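Local atomic coordinates of leucine--trna ligase (PDB entry 5AH5), a protein that probably joins L-leucine to tRNA(Leu) at the expense of ATP, as a class I leucyl-tRNA synthetase of Agrobacterium radiobacter that carries a zinc ion. Residues B[134-139]-B[443-448]; B[428-433]-B[478-483]; B[436-441]-B[472-477]. All blocks are in the same frame, centred on the assembly; numbering follows the deposited sequence.

Contact 1 (B[134-139]-B[443-448]); sequences QQKLFL and EQLPIL
Q135, on the helix 128-143, turns its carboxamide toward the backbone of I447, and one flat group thereby meets both the N-H and the C=O of a single residue. I447 N donates to Q135 OE1 at 2.8 Å, while Q135 NE2 gives a hydrogen to I447 O at 2.9 Å. In each bond the donor arrives in the carbonyl plane, on a lone pair of the oxygen; the first is the more bent, with an N-H...O angle of 135°. The chain of Q135 runs extended beyond CG (chi2 175°), which carries CD out from the helix to the loop.

P446, entered through a cis peptide bond, lays its CA 3.1 Å from Q135 OE1, and its CB also borders that oxygen. Beside the amide, L445 points back at the helix and splits its branches: CD2 lies 3.8 Å from Q135 OE1, whereas CD1 meets L139 CD1 tip to tip at 4.0 Å. The same L445 CD1 touches K136 CG, the two side chains crossing obliquely, while K136 NZ goes on to bond P506 O.

Q135 NE2 also donates to P426 O, on the strand 425-432, which means the carboxamide links helix, loop and strand. Two opposed bonds to I447 fix which end of the amide is oxygen and which nitrogen, and they satisfy polar backbone atoms of a buried residue where the loop 443-448 meets the helix 128-143.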
loop_
_atom_site.group_PDB
_atom_site.type_symbol
_atom_site.label_atom_id
_atom_site.label_comp_id
_atom_site.label_asym_id
_atom_site.label_seq_id
_atom_site.Cartn_x
_atom_site.Cartn_y
_atom_site.Cartn_z
ATOM N N GLN B 134 5.727 -10.966 -18.495
ATOM C CA GLN B 134 5.406 -11.790 -17.343
ATOM C C GLN B 134 5.646 -13.244 -17.596
ATOM O O GLN B 134 6.034 -13.986 -16.692
ATOM C CB GLN B 134 3.941 -11.554 -16.960
ATOM C CG GLN B 134 3.534 -12.171 -15.634
ATOM C CD GLN B 134 2.352 -11.422 -15.007
ATOM O OE1 GLN B 134 2.498 -10.274 -14.585
ATOM N NE2 GLN B 134 1.184 -12.044 -14.989
ATOM N N GLN B 135 5.422 -13.678 -18.848
ATOM C CA GLN B 135 5.653 -15.077 -19.220
ATOM C C GLN B 135 7.126 -15.373 -19.131
ATOM O O GLN B 135 7.509 -16.419 -18.609
ATOM C CB GLN B 135 5.037 -15.396 -20.575
ATOM C CG GLN B 135 3.508 -15.421 -20.503
ATOM C CD GLN B 135 2.823 -15.628 -21.865
ATOM O OE1 GLN B 135 3.377 -15.363 -22.943
ATOM N NE2 GLN B 135 1.603 -16.100 -21.802
ATOM N N LYS B 136 7.957 -14.428 -19.527
ATOM C CA LYS B 136 9.414 -14.622 -19.335
ATOM C C LYS B 136 9.788 -14.721 -17.927
ATOM O O LYS B 136 10.565 -15.627 -17.540
ATOM C CB LYS B 136 10.244 -13.528 -19.960
ATOM C CG LYS B 136 10.149 -13.480 -21.454
ATOM C CD LYS B 136 11.076 -12.386 -21.957
ATOM C CE LYS B 136 10.971 -12.218 -23.437
ATOM N NZ LYS B 136 12.205 -11.579 -23.962
ATOM N N LEU B 137 9.230 -13.820 -17.108
ATOM C CA LEU B 137 9.505 -13.898 -15.673
ATOM C C LEU B 137 9.001 -15.216 -15.095
ATOM O O LEU B 137 9.674 -15.843 -14.298
ATOM C CB LEU B 137 8.860 -12.731 -14.919
ATOM C CG LEU B 137 9.494 -11.342 -15.013
ATOM C CD1 LEU B 137 8.777 -10.491 -13.971
ATOM C CD2 LEU B 137 10.978 -11.382 -14.739
ATOM N N PHE B 138 7.805 -15.657 -15.512
ATOM C CA PHE B 138 7.268 -16.932 -14.980
ATOM C C PHE B 138 8.234 -18.062 -15.300
ATOM O O PHE B 138 8.537 -18.891 -14.424
ATOM C CB PHE B 138 5.909 -17.193 -15.557
ATOM C CG PHE B 138 5.293 -18.491 -15.124
ATOM C CD1 PHE B 138 5.707 -19.716 -15.678
ATOM C CD2 PHE B 138 4.221 -18.503 -14.233
ATOM C CE1 PHE B 138 5.117 -20.911 -15.266
ATOM C CE2 PHE B 138 3.608 -19.691 -13.873
ATOM C CZ PHE B 138 4.069 -20.889 -14.374
ATOM N N LEU B 139 8.727 -18.093 -16.541
ATOM C CA LEU B 139 9.628 -19.204 -16.965
ATOM C C LEU B 139 10.969 -19.162 -16.275
ATOM O O LEU B 139 11.535 -20.221 -15.918
ATOM C CB LEU B 139 9.782 -19.249 -18.489
ATOM C CG LEU B 139 8.479 -19.682 -19.158
ATOM C CD1 LEU B 139 8.597 -19.592 -20.666
ATOM C CD2 LEU B 139 8.078 -21.099 -18.749
ATOM N N GLU B 443 10.980 -18.075 -28.395
ATOM C CA GLU B 443 10.536 -17.707 -29.750
ATOM C C GLU B 443 9.006 -17.653 -29.912
ATOM O O GLU B 443 8.513 -16.863 -30.676
ATOM C CB GLU B 443 11.121 -18.689 -30.798
ATOM C CG GLU B 443 12.633 -18.565 -31.034
ATOM C CD GLU B 443 13.542 -19.212 -29.969
ATOM O OE1 GLU B 443 13.110 -20.139 -29.229
ATOM O OE2 GLU B 443 14.724 -18.782 -29.882
ATOM N N GLN B 444 8.287 -18.545 -29.234
ATOM C CA GLN B 444 6.814 -18.605 -29.300
ATOM C C GLN B 444 6.092 -17.573 -28.427
ATOM O O GLN B 444 4.901 -17.320 -28.645
ATOM C CB GLN B 444 6.291 -19.996 -28.910
ATOM C CG GLN B 444 5.928 -20.834 -30.114
ATOM C CD GLN B 444 7.131 -21.001 -30.962
ATOM O OE1 GLN B 444 8.134 -21.580 -30.519
ATOM N NE2 GLN B 444 7.081 -20.429 -32.161
ATOM N N LEU B 445 6.811 -16.972 -27.484
ATOM C CA LEU B 445 6.220 -15.957 -26.614
ATOM C C LEU B 445 5.841 -14.670 -27.286
ATOM O O LEU B 445 6.527 -14.216 -28.188
ATOM C CB LEU B 445 7.131 -15.705 -25.407
ATOM C CG LEU B 445 7.396 -16.941 -24.546
ATOM C CD1 LEU B 445 8.272 -16.631 -23.373
ATOM C CD2 LEU B 445 6.137 -17.649 -24.085
ATOM N N PRO B 446 4.717 -14.044 -26.899
ATOM C CA PRO B 446 3.819 -14.450 -25.854
ATOM C C PRO B 446 2.737 -15.433 -26.297
ATOM O O PRO B 446 2.273 -15.337 -27.416
ATOM C CB PRO B 446 3.113 -13.116 -25.482
ATOM C CG PRO B 446 3.068 -12.421 -26.787
ATOM C CD PRO B 446 4.364 -12.754 -27.479
ATOM N N ILE B 447 2.306 -16.309 -25.374
ATOM C CA ILE B 447 1.039 -17.036 -25.539
ATOM C C ILE B 447 -0.114 -16.096 -25.166
ATOM O O ILE B 447 -0.313 -15.736 -23.980
ATOM C CB ILE B 447 1.030 -18.315 -24.700
ATOM C CG1 ILE B 447 2.222 -19.217 -25.064
ATOM C CG2 ILE B 447 -0.272 -19.063 -24.934
ATOM C CD1 ILE B 447 2.491 -19.336 -26.554
ATOM N N LEU B 448 -0.801 -15.622 -26.176
ATOM C CA LEU B 448 -1.966 -14.788 -26.027
ATOM C C LEU B 448 -3.272 -15.588 -25.934
ATOM O O LEU B 448 -3.400 -16.653 -26.532
ATOM C CB LEU B 448 -2.065 -13.813 -27.198
ATOM C CG LEU B 448 -0.830 -12.904 -27.346
ATOM C CD1 LEU B 448 -1.137 -11.944 -28.482
ATOM C CD2 LEU B 448 -0.564 -12.150 -26.014
#

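Contact 2 (B[428-433]-B[478-483]). With ZN (zinc ion), chain H.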
loop_
_atom_site.group_PDB
_atom_site.type_symbol
_atom_site.label_atom_id
_atom_site.label_comp_id
_atom_site.label_asym_id
_atom_site.label_seq_id
_atom_site.Cartn_x
_atom_site.Cartn_y
_atom_site.Cartn_z
ATOM N N PRO B 428 2.693 -20.117 -19.583
ATOM C CA PRO B 428 3.463 -20.413 -20.807
ATOM C C PRO B 428 4.158 -21.782 -20.702
ATOM O O PRO B 428 5.399 -21.919 -20.724
ATOM C CB PRO B 428 4.435 -19.233 -20.878
ATOM C CG PRO B 428 4.779 -19.042 -19.427
ATOM C CD PRO B 428 3.436 -19.164 -18.719
ATOM N N ILE B 429 3.314 -22.789 -20.514
ATOM C CA ILE B 429 3.711 -24.175 -20.276
ATOM C C ILE B 429 2.931 -25.068 -21.257
ATOM O O ILE B 429 1.771 -24.765 -21.643
ATOM C CB ILE B 429 3.406 -24.572 -18.852
ATOM C CG1 ILE B 429 4.272 -23.750 -17.889
ATOM C CG2 ILE B 429 3.640 -26.077 -18.616
ATOM C CD1 ILE B 429 5.708 -24.213 -17.768
ATOM N N ILE B 430 3.630 -26.071 -21.777
ATOM C CA ILE B 430 3.022 -27.095 -22.581
ATOM C C ILE B 430 3.093 -28.406 -21.833
ATOM O O ILE B 430 4.101 -28.746 -21.322
ATOM C CB ILE B 430 3.698 -27.184 -23.947
ATOM C CG1 ILE B 430 3.317 -25.907 -24.749
ATOM C CG2 ILE B 430 3.200 -28.439 -24.704
ATOM C CD1 ILE B 430 4.072 -25.660 -26.048
ATOM N N HIS B 431 1.986 -29.148 -21.772
ATOM C CA HIS B 431 1.980 -30.446 -21.119
ATOM C C HIS B 431 2.005 -31.584 -22.174
ATOM O O HIS B 431 1.098 -31.687 -23.050
ATOM C CB HIS B 431 0.733 -30.595 -20.257
ATOM C CG HIS B 431 0.633 -29.580 -19.156
ATOM N ND1 HIS B 431 0.952 -29.872 -17.857
ATOM C CD2 HIS B 431 0.216 -28.292 -19.161
ATOM C CE1 HIS B 431 0.715 -28.820 -17.100
ATOM N NE2 HIS B 431 0.258 -27.854 -17.866
ATOM N N CYS B 432 3.032 -32.416 -22.047
ATOM C CA CYS B 432 3.345 -33.450 -23.029
ATOM C C CYS B 432 3.190 -34.771 -22.332
ATOM O O CYS B 432 3.778 -34.962 -21.283
ATOM C CB CYS B 432 4.777 -33.330 -23.560
ATOM S SG CYS B 432 5.181 -34.713 -24.719
ATOM N N SER B 433 2.417 -35.690 -22.916
ATOM C CA SER B 433 2.260 -37.038 -22.326
ATOM C C SER B 433 3.609 -37.777 -22.217
ATOM O O SER B 433 3.865 -38.417 -21.205
ATOM C CB SER B 433 1.189 -37.861 -23.066
ATOM O OG SER B 433 1.259 -37.714 -24.480
ATOM N N GLY B 478 6.146 -33.903 -30.554
ATOM C CA GLY B 478 4.800 -34.551 -30.549
ATOM C C GLY B 478 3.609 -33.592 -30.364
ATOM O O GLY B 478 3.789 -32.352 -30.209
ATOM N N ASP B 479 2.389 -34.145 -30.425
ATOM C CA ASP B 479 1.157 -33.381 -30.136
ATOM C C ASP B 479 0.927 -33.342 -28.623
ATOM O O ASP B 479 1.022 -34.349 -27.931
ATOM C CB ASP B 479 -0.070 -33.974 -30.839
ATOM C CG ASP B 479 -0.089 -33.697 -32.344
ATOM O OD1 ASP B 479 0.638 -32.804 -32.827
ATOM O OD2 ASP B 479 -0.851 -34.380 -33.051
ATOM N N ALA B 480 0.674 -32.152 -28.104
ATOM C CA ALA B 480 0.608 -31.932 -26.640
ATOM C C ALA B 480 -0.439 -30.846 -26.332
ATOM O O ALA B 480 -1.187 -30.458 -27.227
ATOM C CB ALA B 480 1.991 -31.549 -26.144
ATOM N N ALA B 481 -0.500 -30.359 -25.089
ATOM C CA ALA B 481 -1.579 -29.456 -24.695
ATOM C C ALA B 481 -1.033 -28.229 -23.913
ATOM O O ALA B 481 -0.117 -28.359 -23.130
ATOM C CB ALA B 481 -2.607 -30.234 -23.864
ATOM N N ARG B 482 -1.577 -27.056 -24.175
ATOM C CA ARG B 482 -1.210 -25.866 -23.387
ATOM C C ARG B 482 -1.728 -26.043 -21.982
ATOM O O ARG B 482 -2.628 -26.843 -21.751
ATOM C CB ARG B 482 -1.804 -24.611 -23.973
ATOM C CG ARG B 482 -1.240 -24.312 -25.296
ATOM C CD ARG B 482 -1.565 -22.893 -25.673
ATOM N NE ARG B 482 -1.087 -22.652 -26.987
ATOM C CZ ARG B 482 0.206 -22.574 -27.324
ATOM N NH1 ARG B 482 1.183 -22.692 -26.424
ATOM N NH2 ARG B 482 0.513 -22.346 -28.598
ATOM N N ASP B 483 -1.141 -25.331 -21.034
ATOM C CA ASP B 483 -1.728 -25.255 -19.712
ATOM C C ASP B 483 -3.098 -24.595 -19.843
ATOM O O ASP B 483 -3.199 -23.578 -20.498
ATOM C CB ASP B 483 -0.830 -24.460 -18.754
ATOM C CG ASP B 483 -1.257 -24.645 -17.316
ATOM O OD1 ASP B 483 -2.297 -24.100 -16.902
ATOM O OD2 ASP B 483 -0.601 -25.444 -16.634
HETATM ZN ZN ZN H . 7.329 -34.109 -25.634
HETATM O O HOH W 1 0.970 -22.732 -23.681
HETATM O O HOH W 2 1.192 -35.048 -25.250
#
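H431 and A481 face each other as an antiparallel hydrogen-bonded pair: H431 N donates to A481 O at 2.6 Å, and A481 N returns a bond to H431 O. The ladder runs on to D483 N, which donates to I429 O. Between these rungs lies the non-hydrogen-bonded pair of I430 and R482, where I430 CA sends a CA-H...O contact to A481 O.

On the face shared with A481, the ring of H431 reaches D483. H431 NE2 donates to D483 OD2 at 2.8 Å and 168°; the oxygen is close to the ring plane, but the nitrogen stands above the carboxylate plane, the two planes being 43° apart. CG of D483 lies anti to its backbone N (chi1 -167°), the torsion that sets the carboxylate carbon beside H431 NE2. A480 CB packs on I430 CG2 at 3.6 Å and also borders H431 O and C432 CB. At the far end of the strand, C432 SG binds the zinc ion at 2.4 Å.

Further out, water 1 donates to I429 O and accepts from R482 NH1, whereas water 2 bridges S433 N and D479 O. C435, C473 and C476 complete the zinc site. W189 NE1 also donates to D483 OD2, and D485 N bonds OD1.

Two donors on OD2 would be expected to stabilise a charged carboxylate, and the antiparallel pair thus carries a His-carboxylate hydrogen bond at D483 and a zinc-bound thiolate at C432.

Contact 3 (B[436-441]-B[472-477]); sequences GTIPVA and KCPQCG. With ZN (zinc ion), chain H.
I438 and P474 bring a short strand against the second knuckle of a Cys4 zinc site, in which two CxxC pairs, C432 with C435 and C473 with C476, hold one metal ion. The touching is by van der Waals contact, mostly between hydrocarbon groups, and no hydrogen bond spans the two segments. I438 CG2, anti to its backbone N, lies 3.6 Å from P474 CD and also close to P474 CG, the two side chains sliding past each other in opposite directions. The other branch of I438 carries CD1 to Q475, meeting NE2 at 3.7 Å with the side chains crossing at about a right angle. From the same isoleucine, CG1 approaches C473 SG at 4.2 Å, which places hydrocarbon beside a metal-bound sulphur.

Against the backbone, P474 CG sits 3.4 Å from P439 O, close to where the strand 438-439 ends. P474 also packs on I430 of the strand 425-432, and backbone bonds join I438 to I430, so the proline covers two neighbouring strands of one sheet. P439 turns instead to L139, Y142 and R143 on the helix 128-143.

Of the two segments, 472-477 supplies the metal ligands, with C432 and C435 completing the site. C473 SG binds the zinc ion at 2.3 Å and C476 SG at 2.6 Å. Inside the knuckle the chain folds back on itself, G477 N donating to C473 O at 2.8 Å. The backbone also serves the ligand: C476 N points its hydrogen at C473 SG, 3.5 Å away, with an N-H...S angle of 167°.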
loop_
_atom_site.group_PDB
_atom_site.type_symbol
_atom_site.label_atom_id
_atom_site.label_comp_id
_atom_site.label_asym_id
_atom_site.label_seq_id
_atom_site.Cartn_x
_atom_site.Cartn_y
_atom_site.Cartn_z
ATOM N N GLY B 436 6.327 -34.538 -20.045
ATOM C CA GLY B 436 5.853 -33.829 -18.836
ATOM C C GLY B 436 5.651 -32.333 -19.083
ATOM O O GLY B 436 5.185 -31.940 -20.175
ATOM N N THR B 437 5.989 -31.485 -18.097
ATOM C CA THR B 437 5.650 -30.059 -18.185
ATOM C C THR B 437 6.825 -29.344 -18.853
ATOM O O THR B 437 7.938 -29.400 -18.376
ATOM C CB THR B 437 5.292 -29.438 -16.803
ATOM O OG1 THR B 437 6.478 -29.302 -16.018
ATOM C CG2 THR B 437 4.290 -30.310 -16.041
ATOM N N ILE B 438 6.580 -28.667 -19.957
ATOM C CA ILE B 438 7.660 -28.072 -20.732
ATOM C C ILE B 438 7.411 -26.605 -20.969
ATOM O O ILE B 438 6.309 -26.226 -21.397
ATOM C CB ILE B 438 7.825 -28.782 -22.113
ATOM C CG1 ILE B 438 8.014 -30.291 -21.902
ATOM C CG2 ILE B 438 9.000 -28.198 -22.905
ATOM C CD1 ILE B 438 9.315 -30.686 -21.234
ATOM N N PRO B 439 8.453 -25.787 -20.775
ATOM C CA PRO B 439 8.337 -24.400 -21.092
ATOM C C PRO B 439 8.068 -24.156 -22.549
ATOM O O PRO B 439 8.650 -24.812 -23.391
ATOM C CB PRO B 439 9.727 -23.818 -20.716
ATOM C CG PRO B 439 10.253 -24.724 -19.721
ATOM C CD PRO B 439 9.708 -26.085 -20.058
ATOM N N VAL B 440 7.191 -23.207 -22.840
ATOM C CA VAL B 440 7.080 -22.707 -24.187
ATOM C C VAL B 440 8.439 -22.082 -24.507
ATOM O O VAL B 440 9.041 -21.407 -23.660
ATOM C CB VAL B 440 5.967 -21.643 -24.300
ATOM C CG1 VAL B 440 6.019 -20.870 -25.597
ATOM C CG2 VAL B 440 4.602 -22.309 -24.149
ATOM N N ALA B 441 8.877 -22.255 -25.737
ATOM C CA ALA B 441 10.141 -21.696 -26.196
ATOM C C ALA B 441 10.010 -20.197 -26.319
ATOM O O ALA B 441 8.978 -19.697 -26.764
ATOM C CB ALA B 441 10.517 -22.291 -27.576
ATOM N N LYS B 472 2.555 -28.125 -30.159
ATOM C CA LYS B 472 3.688 -29.035 -30.281
ATOM C C LYS B 472 4.540 -29.009 -29.018
ATOM O O LYS B 472 4.851 -27.948 -28.494
ATOM C CB LYS B 472 4.558 -28.668 -31.504
ATOM C CG LYS B 472 3.843 -28.723 -32.856
ATOM C CD LYS B 472 3.090 -30.017 -33.082
ATOM C CE LYS B 472 2.502 -30.051 -34.483
ATOM N NZ LYS B 472 1.591 -31.217 -34.623
ATOM N N CYS B 473 4.892 -30.180 -28.516
ATOM C CA CYS B 473 5.846 -30.261 -27.443
ATOM C C CYS B 473 7.183 -29.693 -27.947
ATOM O O CYS B 473 7.709 -30.171 -28.974
ATOM C CB CYS B 473 6.041 -31.691 -27.000
ATOM S SG CYS B 473 7.344 -31.774 -25.785
ATOM N N PRO B 474 7.727 -28.654 -27.268
ATOM C CA PRO B 474 9.002 -28.041 -27.751
ATOM C C PRO B 474 10.246 -28.919 -27.542
ATOM O O PRO B 474 11.276 -28.631 -28.129
ATOM C CB PRO B 474 9.124 -26.743 -26.938
ATOM C CG PRO B 474 7.841 -26.613 -26.163
ATOM C CD PRO B 474 7.222 -27.976 -26.060
ATOM N N GLN B 475 10.152 -29.936 -26.683
ATOM C CA GLN B 475 11.202 -30.929 -26.501
ATOM C C GLN B 475 11.165 -32.037 -27.601
ATOM O O GLN B 475 12.102 -32.144 -28.403
ATOM C CB GLN B 475 11.091 -31.521 -25.110
ATOM C CG GLN B 475 12.275 -32.371 -24.718
ATOM C CD GLN B 475 12.335 -32.580 -23.223
ATOM O OE1 GLN B 475 12.009 -33.657 -22.727
ATOM N NE2 GLN B 475 12.725 -31.532 -22.488
ATOM N N CYS B 476 10.088 -32.825 -27.670
ATOM C CA CYS B 476 10.022 -33.935 -28.642
ATOM C C CYS B 476 9.426 -33.580 -30.005
ATOM O O CYS B 476 9.730 -34.242 -30.988
ATOM C CB CYS B 476 9.266 -35.126 -28.051
ATOM S SG CYS B 476 7.474 -34.971 -28.075
ATOM N N GLY B 477 8.569 -32.564 -30.078
ATOM C CA GLY B 477 7.850 -32.278 -31.314
ATOM C C GLY B 477 6.503 -32.992 -31.464
ATOM O O GLY B 477 5.783 -32.711 -32.423
HETATM ZN ZN ZN H . 7.329 -34.109 -25.634
#

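In the fold
From the N terminus the chain first lays down the helix 128-143, whose segment 134-139 waits about 300 residues for its partner; contact 1 closes that long loop when 443-448 arrives. Before then the strand 425-432 has opened contact 2, which closes only at 478-483, so contacts 1 and 2 cross, as do contacts 1 and 3. Contact 3, joining 436-441 to 472-477, is nested inside the loop of contact 2. Contacts 2 and 3 share the zinc ion and one antiparallel sheet, and K472 NZ forms a salt bridge to D479 OD1 between them. P428 and V440 pack against contact 1, tying this zinc-bearing sheet to the helix.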